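Local coordinates for protein oxidoreductase, short-chain dehydrogenase/reductase family (Aeromonas hydrophila subsp. hydrophila, PDB 3L6E) that probably works as a nucleotide-binding short-chain dehydrogenase/reductase, possibly reducing 3-dehydrosphinganine in sphingolipid metabolism, at residues A143-S146 against L147-S151; R156-L159 against E160-A164. One frame throughout, in Å; residues are numbered along the deposited sequence.

Contact 1: A143-S146 against L147-S151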
loop_
_atom_site.group_PDB
_atom_site.type_symbol
_atom_site.label_atom_id
_atom_site.label_comp_id
_atom_site.label_asym_id
_atom_site.label_seq_id
_atom_site.Cartn_x
_atom_site.Cartn_y
_atom_site.Cartn_z
ATOM N N ALA A 143 22.128 -15.025 0.934
ATOM C CA ALA A 143 22.763 -16.195 1.553
ATOM C C ALA A 143 21.813 -17.131 2.324
ATOM O O ALA A 143 21.798 -18.346 2.076
ATOM C CB ALA A 143 23.929 -15.750 2.447
ATOM N N ASN A 144 21.049 -16.570 3.263
ATOM C CA ASN A 144 20.126 -17.344 4.109
ATOM C C ASN A 144 18.670 -17.238 3.641
ATOM O O ASN A 144 17.742 -17.352 4.448
ATOM C CB ASN A 144 20.213 -16.875 5.571
ATOM C CG ASN A 144 21.374 -17.499 6.342
ATOM O OD1 ASN A 144 21.788 -16.973 7.377
ATOM N ND2 ASN A 144 21.888 -18.623 5.857
ATOM N N GLU A 145 18.477 -17.032 2.341
ATOM C CA GLU A 145 17.183 -16.593 1.808
ATOM C C GLU A 145 15.985 -17.517 2.078
ATOM O O GLU A 145 14.907 -17.040 2.426
ATOM C CB GLU A 145 17.293 -16.273 0.315
ATOM C CG GLU A 145 15.950 -16.191 -0.387
ATOM C CD GLU A 145 15.783 -14.934 -1.209
ATOM O OE1 GLU A 145 14.728 -14.273 -1.061
ATOM O OE2 GLU A 145 16.707 -14.605 -1.992
ATOM N N SER A 146 16.178 -18.823 1.925
ATOM C CA SER A 146 15.066 -19.775 1.990
ATOM C C SER A 146 14.423 -19.893 3.377
ATOM O O SER A 146 13.238 -20.210 3.486
ATOM C CB SER A 146 15.497 -21.151 1.473
ATOM O OG SER A 146 16.368 -21.778 2.393
ATOM N N LEU A 147 15.202 -19.647 4.429
ATOM C CA LEU A 147 14.650 -19.668 5.779
ATOM C C LEU A 147 13.814 -18.416 6.045
ATOM O O LEU A 147 12.781 -18.494 6.709
ATOM C CB LEU A 147 15.740 -19.881 6.846
ATOM C CG LEU A 147 15.413 -19.673 8.340
ATOM C CD1 LEU A 147 14.216 -20.506 8.870
ATOM C CD2 LEU A 147 16.653 -19.918 9.196
ATOM N N TYR A 148 14.237 -17.279 5.494
ATOM C CA TYR A 148 13.458 -16.044 5.597
ATOM C C TYR A 148 12.138 -16.184 4.856
ATOM O O TYR A 148 11.109 -15.710 5.338
ATOM C CB TYR A 148 14.223 -14.826 5.057
ATOM C CG TYR A 148 15.279 -14.294 5.994
ATOM C CD1 TYR A 148 14.957 -13.386 7.011
ATOM C CD2 TYR A 148 16.609 -14.684 5.860
ATOM C CE1 TYR A 148 15.942 -12.893 7.876
ATOM C CE2 TYR A 148 17.598 -14.204 6.718
ATOM C CZ TYR A 148 17.260 -13.311 7.721
ATOM O OH TYR A 148 18.245 -12.840 8.565
ATOM N N CYS A 149 12.178 -16.828 3.690
ATOM C CA CYS A 149 10.961 -17.079 2.921
ATOM C C CYS A 149 10.032 -17.985 3.684
ATOM O O CYS A 149 8.866 -17.648 3.848
ATOM C CB CYS A 149 11.260 -17.657 1.550
ATOM S SG CYS A 149 11.969 -16.437 0.471
ATOM N N ALA A 150 10.554 -19.108 4.177
ATOM C CA ALA A 150 9.785 -19.963 5.072
ATOM C C ALA A 150 9.104 -19.107 6.142
ATOM O O ALA A 150 7.888 -19.142 6.284
ATOM C CB ALA A 150 10.661 -21.006 5.712
ATOM N N SER A 151 9.898 -18.313 6.854
ATOM C CA SER A 151 9.403 -17.503 7.959
ATOM C C SER A 151 8.266 -16.566 7.571
ATOM O O SER A 151 7.196 -16.600 8.193
ATOM C CB SER A 151 10.543 -16.709 8.601
ATOM O OG SER A 151 10.130 -16.125 9.821
#

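Contact 2: R156-L159 against E160-A164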
loop_
_atom_site.group_PDB
_atom_site.type_symbol
_atom_site.label_atom_id
_atom_site.label_comp_id
_atom_site.label_asym_id
_atom_site.label_seq_id
_atom_site.Cartn_x
_atom_site.Cartn_y
_atom_site.Cartn_z
ATOM N N ARG A 156 2.321 -14.941 6.726
ATOM C CA ARG A 156 1.293 -14.537 5.785
ATOM C C ARG A 156 0.187 -15.578 5.694
ATOM O O ARG A 156 -0.993 -15.228 5.650
ATOM C CB ARG A 156 1.904 -14.306 4.417
ATOM C CG ARG A 156 0.953 -13.716 3.402
ATOM C CD ARG A 156 1.708 -13.336 2.149
ATOM N NE ARG A 156 0.853 -12.663 1.175
ATOM C CZ ARG A 156 1.299 -11.978 0.125
ATOM N NH1 ARG A 156 2.605 -11.861 -0.105
ATOM N NH2 ARG A 156 0.425 -11.407 -0.703
ATOM N N GLY A 157 0.569 -16.857 5.675
ATOM C CA GLY A 157 -0.418 -17.939 5.639
ATOM C C GLY A 157 -1.374 -17.796 6.811
ATOM O O GLY A 157 -2.575 -17.694 6.626
ATOM N N PHE A 158 -0.813 -17.740 8.011
ATOM C CA PHE A 158 -1.577 -17.579 9.243
ATOM C C PHE A 158 -2.500 -16.355 9.193
ATOM O O PHE A 158 -3.696 -16.474 9.423
ATOM C CB PHE A 158 -0.641 -17.487 10.467
ATOM C CG PHE A 158 -1.358 -17.113 11.743
ATOM C CD1 PHE A 158 -2.121 -18.053 12.429
ATOM C CD2 PHE A 158 -1.303 -15.817 12.234
ATOM C CE1 PHE A 158 -2.799 -17.706 13.596
ATOM C CE2 PHE A 158 -1.989 -15.456 13.393
ATOM C CZ PHE A 158 -2.729 -16.410 14.083
ATOM N N LEU A 159 -1.947 -15.199 8.864
ATOM C CA LEU A 159 -2.690 -13.927 8.956
ATOM C C LEU A 159 -3.823 -13.757 7.956
ATOM O O LEU A 159 -4.891 -13.263 8.323
ATOM C CB LEU A 159 -1.755 -12.730 8.865
ATOM C CG LEU A 159 -0.710 -12.597 9.964
ATOM C CD1 LEU A 159 0.311 -11.565 9.522
ATOM C CD2 LEU A 159 -1.328 -12.247 11.332
ATOM N N GLU A 160 -3.589 -14.155 6.703
ATOM C CA GLU A 160 -4.625 -14.071 5.660
ATOM C C GLU A 160 -5.731 -15.085 5.909
ATOM O O GLU A 160 -6.863 -14.899 5.473
ATOM C CB GLU A 160 -4.033 -14.281 4.256
ATOM C CG GLU A 160 -3.142 -13.115 3.760
ATOM C CD GLU A 160 -2.652 -13.275 2.321
ATOM O OE1 GLU A 160 -3.004 -14.284 1.665
ATOM O OE2 GLU A 160 -1.917 -12.383 1.836
ATOM N N SER A 161 -5.374 -16.175 6.578
ATOM C CA SER A 161 -6.333 -17.169 7.016
ATOM C C SER A 161 -7.100 -16.643 8.233
ATOM O O SER A 161 -8.291 -16.915 8.388
ATOM C CB SER A 161 -5.621 -18.479 7.337
ATOM O OG SER A 161 -6.465 -19.356 8.044
ATOM N N LEU A 162 -6.416 -15.888 9.091
ATOM C CA LEU A 162 -7.077 -15.274 10.234
ATOM C C LEU A 162 -8.000 -14.144 9.784
ATOM O O LEU A 162 -9.104 -13.984 10.325
ATOM C CB LEU A 162 -6.060 -14.752 11.254
ATOM C CG LEU A 162 -6.620 -14.088 12.520
ATOM C CD1 LEU A 162 -7.601 -15.030 13.242
ATOM C CD2 LEU A 162 -5.500 -13.688 13.448
ATOM N N ARG A 163 -7.551 -13.358 8.798
ATOM C CA ARG A 163 -8.369 -12.242 8.312
ATOM C C ARG A 163 -9.644 -12.687 7.605
ATOM O O ARG A 163 -10.690 -12.055 7.776
ATOM C CB ARG A 163 -7.582 -11.226 7.482
ATOM C CG ARG A 163 -7.001 -11.726 6.180
ATOM C CD ARG A 163 -7.068 -10.677 5.074
ATOM N NE ARG A 163 -6.422 -9.415 5.422
ATOM C CZ ARG A 163 -5.419 -8.862 4.734
ATOM N NH1 ARG A 163 -4.918 -7.704 5.118
ATOM N NH2 ARG A 163 -4.923 -9.451 3.660
ATOM N N ALA A 164 -9.566 -13.772 6.833
ATOM C CA ALA A 164 -10.749 -14.328 6.176
ATOM C C ALA A 164 -11.746 -14.892 7.206
ATOM O O ALA A 164 -12.961 -14.902 6.978
ATOM C CB ALA A 164 -10.355 -15.394 5.161
#

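Contact 1: A143-S146 against L147-S151
Tyr-148 lays the edge of its ring against the backbone of Asn-144, one turn back where helix 145-165 begins. Its CD2 is 3.2 Å from Asn-144 O, which lies near the ring plane, and CE2 reaches Asn-144 CB at 3.9 Å. The tyrosine CG sits beside its own backbone N and anti to the carbonyl carbon (chi1 -77°), a setting that leads the ring back over the start of the helix. This is the close-packed part of the contact, and the ring is also touched by Thr-87 and Gln-139 from loops. Asn-144 holds the N-cap position without using its side chain as a cap; its carbonyl accepts a weak bond from Leu-147 N at 3.4 Å. Regular helical bonding sets in next: Cys-149 N donates to Glu-145 O and Ala-150 N to Ser-146 O, each at 3.0 Å. The methyl CB of Ala-150 rests 3.5 Å from the same Ser-146 O.

The side formed by Glu-145 and Cys-149 is loose. Glu-145, bent at chi2 and exposed, brings OE1 to 3.8 Å from Cys-149 SG, a slack approach beside the fit of the tyrosine ring. Ser-146 and Leu-147 lean instead on Tyr-96 of a loop. The side chain of Leu-147 leads away from the preceding turn, though its CB lies near Asn-144 O. In sequence, Tyr-148 opens the YxxxK signature of short-chain dehydrogenases/reductases, whose tyrosine in relatives is the catalytic acid/base. The arrangement is thus the helix start after strand 128-137 that characteristically carries this probable active-site tyrosine in the family's Rossmann fold.

Contact 2: R156-L159 against E160-A164
Arg-156 and Glu-160 form a salt bridge one turn apart along helix 145-165, the connection between parallel strands 128-137 and 171-181, while Phe-158 and Leu-162 make an apolar pair with the same spacing. A straight arginine chain offers its NE hydrogen to Glu-160 OE2 at 2.9 Å and 164°. OE2 sits close to the guanidinium plane, while NE approaches the carboxylate from out of its own plane; the two flat groups stand 78° apart, so one hydrogen bond, from NE, carries the salt bridge, and the groups are not paired flat. The outstretched Glu-160 chain runs back past Arg-156 O, the acceptor of its own backbone N at 3.0 Å. This helix is the alpha element of a beta-alpha-beta crossover in the Rossmann fold of the short-chain dehydrogenases/reductases, and its sheet side meets both strands: Arg-156 touches Leu-134 and Tyr-177, buried Leu-159 touches Asn-132, Leu-134 and Asn-175. Phe-158 and Leu-162 share a first torsion that sends them off the helix alongside each other; Leu-162 CD2 is 3.9 Å from Phe-158 CE2, and both side chains touch Ala-116 of helix 98-123. Arg-163, whose backbone N bonds Leu-159 O at 2.7 Å, sends its guanidinium to the carbonyls of Leu-173 and Thr-220 and into a salt bridge with Asp-221.

In the fold
Both contacts lie on helix 145-165, contact 1 on its first turns and contact 2 towards its far end. Their centres are about 20 Å apart and their nearest atoms about 5 Å, without touching. Contact 1 is a surface contact, its centre about 19 Å from that of the chain; contact 2, at about 15 Å, is partly buried against the sheet and helix 98-123. That same helix meets the contact 1 segments as well, through a weak hydrogen bond between Asn-108 and Ser-151. The probable active-site tyrosine belongs to contact 1 alone, whereas contact 2 lies where later turns of the helix pack on strands 128-137 and 171-181 and on helix 98-123.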